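Local coordinates for protein endo-1,4-beta-xylanase D (Paenibacillus polymyxa, PDB 1W0N) that carries a calcium-dependent carbohydrate-binding module of family 36 that is thought to bind the xylan its xylanase hydrolyses, at residues T56-V61 against L97-H102; L75-V80 against Q107-A112. All coordinates share one frame; numbering follows the deposited sequence. Where two conformers were deposited one is given.

Contact 1 of 2, residues T56-V61 against L97-H102; sequences THNISV and LSNITH. With SO4 (sulfate ion), chain D.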
loop_
_atom_site.group_PDB
_atom_site.type_symbol
_atom_site.label_atom_id
_atom_site.label_comp_id
_atom_site.label_asym_id
_atom_site.label_seq_id
_atom_site.Cartn_x
_atom_site.Cartn_y
_atom_site.Cartn_z
ATOM N N THR A 56 14.595 10.737 -0.261
ATOM C CA THR A 56 14.500 9.550 -1.117
ATOM C C THR A 56 14.545 8.273 -0.287
ATOM O O THR A 56 15.393 8.112 0.591
ATOM C CB THR A 56 15.603 9.538 -2.175
ATOM O OG1 THR A 56 15.362 10.614 -3.101
ATOM C CG2 THR A 56 15.593 8.287 -3.031
ATOM N N HIS A 57 13.630 7.350 -0.618
ATOM C CA HIS A 57 13.541 6.060 0.039
ATOM C C HIS A 57 13.272 4.945 -0.960
ATOM O O HIS A 57 12.723 5.155 -2.030
ATOM C CB HIS A 57 12.377 6.024 1.052
ATOM C CG HIS A 57 12.628 6.896 2.235
ATOM N ND1 HIS A 57 12.457 8.254 2.185
ATOM C CD2 HIS A 57 13.133 6.585 3.450
ATOM C CE1 HIS A 57 12.846 8.751 3.348
ATOM N NE2 HIS A 57 13.252 7.780 4.132
ATOM N N ASN A 58 13.639 3.731 -0.521
ATOM C CA ASN A 58 13.105 2.507 -1.079
ATOM C C ASN A 58 11.888 2.124 -0.262
ATOM O O ASN A 58 11.870 2.274 0.967
ATOM C CB ASN A 58 14.149 1.393 -1.000
ATOM C CG ASN A 58 15.439 1.740 -1.689
ATOM O OD1 ASN A 58 16.557 1.575 -1.102
ATOM N ND2 ASN A 58 15.351 2.195 -2.875
ATOM N N ILE A 59 10.835 1.658 -0.951
ATOM C CA ILE A 59 9.584 1.360 -0.291
ATOM C C ILE A 59 9.124 -0.033 -0.707
ATOM O O ILE A 59 8.978 -0.301 -1.901
ATOM C CB ILE A 59 8.494 2.369 -0.632
ATOM C CG1 ILE A 59 8.970 3.813 -0.467
ATOM C CG2 ILE A 59 7.284 2.141 0.257
ATOM C CD1 ILE A 59 9.021 4.564 -1.697
ATOM N N SER A 60 8.877 -0.896 0.285
ATOM C CA SER A 60 8.367 -2.226 0.010
ATOM C C SER A 60 7.025 -2.414 0.702
ATOM O O SER A 60 6.786 -1.884 1.784
ATOM C CB SER A 60 9.344 -3.303 0.450
ATOM O OG SER A 60 10.494 -3.372 -0.376
ATOM N N VAL A 61 6.154 -3.179 0.045
ATOM C CA VAL A 61 4.868 -3.558 0.612
ATOM C C VAL A 61 4.723 -5.059 0.413
ATOM O O VAL A 61 4.937 -5.571 -0.689
ATOM C CB VAL A 61 3.693 -2.799 -0.042
ATOM C CG1 VAL A 61 2.334 -3.373 0.386
ATOM C CG2 VAL A 61 3.763 -1.324 0.335
ATOM N N LEU A 97 9.298 -0.417 -4.703
ATOM C CA LEU A 97 9.563 0.780 -5.486
ATOM C C LEU A 97 10.856 1.369 -4.941
ATOM O O LEU A 97 10.918 1.771 -3.780
ATOM C CB LEU A 97 8.440 1.805 -5.309
ATOM C CG LEU A 97 7.099 1.432 -5.943
ATOM C CD1 LEU A 97 5.985 2.354 -5.460
ATOM C CD2 LEU A 97 7.230 1.503 -7.469
ATOM N N SER A 98 11.903 1.412 -5.777
ATOM C CA SER A 98 13.201 1.841 -5.330
ATOM C C SER A 98 13.482 3.284 -5.711
ATOM O O SER A 98 13.059 3.783 -6.756
ATOM C CB SER A 98 14.287 0.919 -5.872
ATOM O OG SER A 98 14.156 -0.385 -5.277
ATOM N N ASN A 99 14.252 3.962 -4.840
ATOM C CA ASN A 99 14.781 5.288 -5.117
ATOM C C ASN A 99 13.714 6.308 -5.462
ATOM O O ASN A 99 13.824 7.054 -6.442
ATOM C CB ASN A 99 15.871 5.239 -6.205
ATOM C CG ASN A 99 16.924 4.221 -5.861
ATOM O OD1 ASN A 99 17.528 4.290 -4.788
ATOM N ND2 ASN A 99 17.119 3.245 -6.735
ATOM N N ILE A 100 12.673 6.347 -4.635
ATOM C CA ILE A 100 11.563 7.254 -4.812
ATOM C C ILE A 100 11.840 8.560 -4.070
ATOM O O ILE A 100 12.033 8.549 -2.856
ATOM C CB ILE A 100 10.276 6.619 -4.288
ATOM C CG1 ILE A 100 9.934 5.311 -5.028
ATOM C CG2 ILE A 100 9.127 7.630 -4.282
ATOM C CD1 ILE A 100 9.499 5.575 -6.419
ATOM N N THR A 101 11.844 9.670 -4.818
ATOM C CA THR A 101 12.001 10.989 -4.223
ATOM C C THR A 101 10.635 11.569 -3.880
ATOM O O THR A 101 9.649 11.385 -4.610
ATOM C CB THR A 101 12.789 11.911 -5.164
ATOM O OG1 THR A 101 14.088 11.364 -5.380
ATOM C CG2 THR A 101 12.978 13.304 -4.553
ATOM N N HIS A 102 10.586 12.284 -2.752
ATOM C CA HIS A 102 9.377 12.853 -2.219
ATOM C C HIS A 102 9.742 14.021 -1.274
ATOM O O HIS A 102 10.914 14.232 -0.972
ATOM C CB HIS A 102 8.589 11.773 -1.444
ATOM C CG HIS A 102 9.411 11.117 -0.402
ATOM N ND1 HIS A 102 9.682 11.733 0.809
ATOM C CD2 HIS A 102 10.159 9.979 -0.411
ATOM C CE1 HIS A 102 10.541 10.987 1.485
ATOM N NE2 HIS A 102 10.847 9.912 0.778
HETATM S S SO4 D . 13.738 9.594 6.679
HETATM O O1 SO4 D . 14.899 9.080 7.232
HETATM O O2 SO4 D . 14.010 10.353 5.555
HETATM O O3 SO4 D . 12.775 8.496 6.481
HETATM O O4 SO4 D . 13.375 10.392 7.886
#
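T56 meets T101 at the start of an antiparallel strand pair in one sheet of a beta sandwich. Their hydroxyls, OG1 of T56 and OG1 of T101, share a hydrogen bond of 2.7 Å across a non-hydrogen-bonded pair. The T56 CA-H also points at O of I100, 3.2 Å from CA. H57 forms the next, hydrogen-bonded pair with I100. Its N reaches O of I100 at 3.0 Å, and its O takes N of I100 at 2.9 Å. The H57 side chain goes to the other face, where its ND1 is hydrogen-bonded to NE2 of H102 at 2.7 Å. With CG of H102 between its backbone N and carbonyl carbon (chi1 54°), the ring turns NE2 to H57. The two rings meet rim to rim, with planes 25° apart, and neither lies over the other. An alanine in place of H57 would probably leave NE2 of H102 without its ND1 partner and the H102 ring freer to turn. F52 meets both rings. NE2 of H57 faces a sulfate, probably from the crystallisation liquor; this weak bond is doubtful. Between the H57-I100 and I59-L97 pairs the register slips by one, a beta bulge, with S98 and N99 facing the single residue N58. The 97-102 strand turns a corner at N99, whose backbone is left-handed. N58 bonds through its backbone to S130 on strand 122-130. I59 then pairs with L97, and its side chain reaches back to I100. In the conformer given, CD1 of I59 lies 3.5 Å from CB of I100; a second was deposited, so this packing is less certain. I59 N gives its hydrogen to O of L97. In return, L97 N reaches O of I59 at 2.8 Å, almost straight at 173°.

Contact 2 of 2, residues L75-V80 against Q107-A112; sequences LVIGGV and QEIKLA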
loop_
_atom_site.group_PDB
_atom_site.type_symbol
_atom_site.label_atom_id
_atom_site.label_comp_id
_atom_site.label_asym_id
_atom_site.label_seq_id
_atom_site.Cartn_x
_atom_site.Cartn_y
_atom_site.Cartn_z
ATOM N N LEU A 75 0.832 3.816 -4.480
ATOM C CA LEU A 75 1.439 4.458 -3.328
ATOM C C LEU A 75 1.409 5.960 -3.545
ATOM O O LEU A 75 1.927 6.462 -4.545
ATOM C CB LEU A 75 2.876 3.988 -3.155
ATOM C CG LEU A 75 3.680 4.669 -2.059
ATOM C CD1 LEU A 75 3.059 4.456 -0.688
ATOM C CD2 LEU A 75 5.124 4.187 -2.082
ATOM N N VAL A 76 0.795 6.660 -2.593
ATOM C CA VAL A 76 0.643 8.104 -2.643
ATOM C C VAL A 76 1.425 8.663 -1.450
ATOM O O VAL A 76 1.201 8.262 -0.309
ATOM C CB VAL A 76 -0.807 8.514 -2.606
ATOM C CG1 VAL A 76 -0.964 9.975 -2.986
ATOM C CG2 VAL A 76 -1.661 7.615 -3.522
ATOM N N ILE A 77 2.372 9.560 -1.714
ATOM C CA ILE A 77 3.148 10.215 -0.646
ATOM C C ILE A 77 2.939 11.701 -0.804
ATOM O O ILE A 77 3.272 12.286 -1.841
ATOM C CB ILE A 77 4.660 9.877 -0.738
ATOM C CG1 ILE A 77 4.888 8.366 -0.644
ATOM C CG2 ILE A 77 5.426 10.622 0.366
ATOM C CD1 ILE A 77 6.337 7.950 -0.792
ATOM N N GLY A 78 2.392 12.343 0.219
ATOM C CA GLY A 78 2.139 13.753 0.150
ATOM C C GLY A 78 1.267 14.148 -1.009
ATOM O O GLY A 78 1.497 15.209 -1.597
ATOM N N GLY A 79 0.300 13.296 -1.350
ATOM C CA GLY A 79 -0.604 13.539 -2.440
ATOM C C GLY A 79 -0.094 13.181 -3.831
ATOM O O GLY A 79 -0.867 13.256 -4.774
ATOM N N VAL A 80 1.166 12.770 -3.927
ATOM C CA VAL A 80 1.749 12.402 -5.202
ATOM C C VAL A 80 1.696 10.895 -5.352
ATOM O O VAL A 80 2.225 10.182 -4.507
ATOM C CB VAL A 80 3.231 12.862 -5.302
ATOM C CG1 VAL A 80 3.818 12.489 -6.645
ATOM C CG2 VAL A 80 3.399 14.338 -5.021
ATOM N N GLN A 107 4.397 13.783 5.981
ATOM C CA GLN A 107 3.748 13.477 4.713
ATOM C C GLN A 107 2.739 12.355 4.912
ATOM O O GLN A 107 3.018 11.344 5.545
ATOM C CB GLN A 107 4.779 13.040 3.678
ATOM C CG GLN A 107 5.813 14.126 3.357
ATOM C CD GLN A 107 5.202 15.402 2.775
ATOM O OE1 GLN A 107 4.172 15.355 2.125
ATOM N NE2 GLN A 107 5.834 16.514 3.013
ATOM N N GLU A 108 1.563 12.533 4.306
ATOM C CA GLU A 108 0.598 11.457 4.279
ATOM C C GLU A 108 1.099 10.346 3.381
ATOM O O GLU A 108 1.539 10.588 2.254
ATOM C CB GLU A 108 -0.737 11.939 3.735
ATOM C CG GLU A 108 -1.785 10.820 3.677
ATOM C CD GLU A 108 -2.970 11.213 2.870
ATOM O OE1 GLU A 108 -2.904 11.370 1.580
ATOM O OE2 GLU A 108 -4.050 11.369 3.421
ATOM N N ILE A 109 1.008 9.110 3.893
ATOM C CA ILE A 109 1.263 7.901 3.126
ATOM C C ILE A 109 -0.077 7.231 2.901
ATOM O O ILE A 109 -0.822 7.006 3.870
ATOM C CB ILE A 109 2.190 6.947 3.906
ATOM C CG1 ILE A 109 3.443 7.652 4.421
ATOM C CG2 ILE A 109 2.535 5.720 3.059
ATOM C CD1 ILE A 109 4.259 8.375 3.386
ATOM N N LYS A 110 -0.421 6.933 1.659
ATOM C CA LYS A 110 -1.700 6.306 1.349
ATOM C C LYS A 110 -1.473 5.172 0.361
ATOM O O LYS A 110 -0.691 5.308 -0.594
ATOM C CB LYS A 110 -2.665 7.337 0.803
ATOM C CG LYS A 110 -4.032 6.810 0.416
ATOM C CD LYS A 110 -4.999 7.876 0.047
ATOM C CE LYS A 110 -4.729 8.518 -1.225
ATOM N NZ LYS A 110 -5.873 9.393 -1.524
ATOM N N LEU A 111 -2.159 4.054 0.595
ATOM C CA LEU A 111 -2.237 2.961 -0.366
ATOM C C LEU A 111 -3.694 2.835 -0.801
ATOM O O LEU A 111 -4.622 2.834 0.033
ATOM C CB LEU A 111 -1.754 1.653 0.269
ATOM C CG LEU A 111 -0.270 1.621 0.646
ATOM C CD1 LEU A 111 0.024 0.467 1.610
ATOM C CD2 LEU A 111 0.631 1.495 -0.573
ATOM N N ALA A 112 -3.926 2.711 -2.102
ATOM C CA ALA A 112 -5.287 2.580 -2.679
ATOM C C ALA A 112 -5.185 1.796 -3.946
ATOM O O ALA A 112 -4.151 1.793 -4.600
ATOM C CB ALA A 112 -5.891 3.937 -2.964
HETATM O O HOH W 1 -0.560 10.959 0.179
#
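V76 and K110 form a hydrogen-bonded pair between neighbouring antiparallel strands of the five-stranded sheet of the sandwich. V76 N gives to O of K110 at 2.8 Å, and K110 N gives to O of V76 at 2.9 Å. Beyond I77 the chain makes a type I' turn, a two-residue beta hairpin closed by I77 and V80. G78 N, in this turn, reaches across to O of E108 at 2.8 Å. A water also gives a hydrogen to O of E108, at 3.0 Å, so this oxygen has two donors. The same water accepts from N of G79 at 2.9 Å and gives to OE1 of E108 at 2.8 Å. It thus ties the turn to the backbone and carboxylate of E108. The amide of Q107 bonds through NE2 to O of T104, while its OE1 sits against CA of G78. The backbone of L75 bonds to V82 and G83 on strand 80-88, and that of Q107, I109 and L111 to Q50, Y48 and V46 on strand 45-52. K110 bends at chi3 (72°), which lays CE 3.9 Å from CG2 of V76. On the other face CG2 of I77 meets CD1 of I109 at 3.9 Å, and CD1 of L75 touches both I109 and L111. With their backbone groups bonded within the sheet, these strands can probably turn an aliphatic face inward, while water serves G79 N at the turn.

Contact 1 lies at the surface in one sheet of the sandwich, and contact 2 is partly buried in the other. They share no strand, yet the two sheets meet through them. CD2 of L75 packs on CG2 of I59 and on CD1 of L97, and CG2 of I77 packs on CB of H102. I127 of strand 122-130 touches both I59 and L75. Contact 1 has a bulge and polar side-chain pairs, threonine to threonine and histidine to histidine. Contact 2 keeps a regular register up to its turn and relies on backbone bonds, aliphatic packing and one water. The side chain of L111, in contact 2, is about 10 Å from the bound calcium.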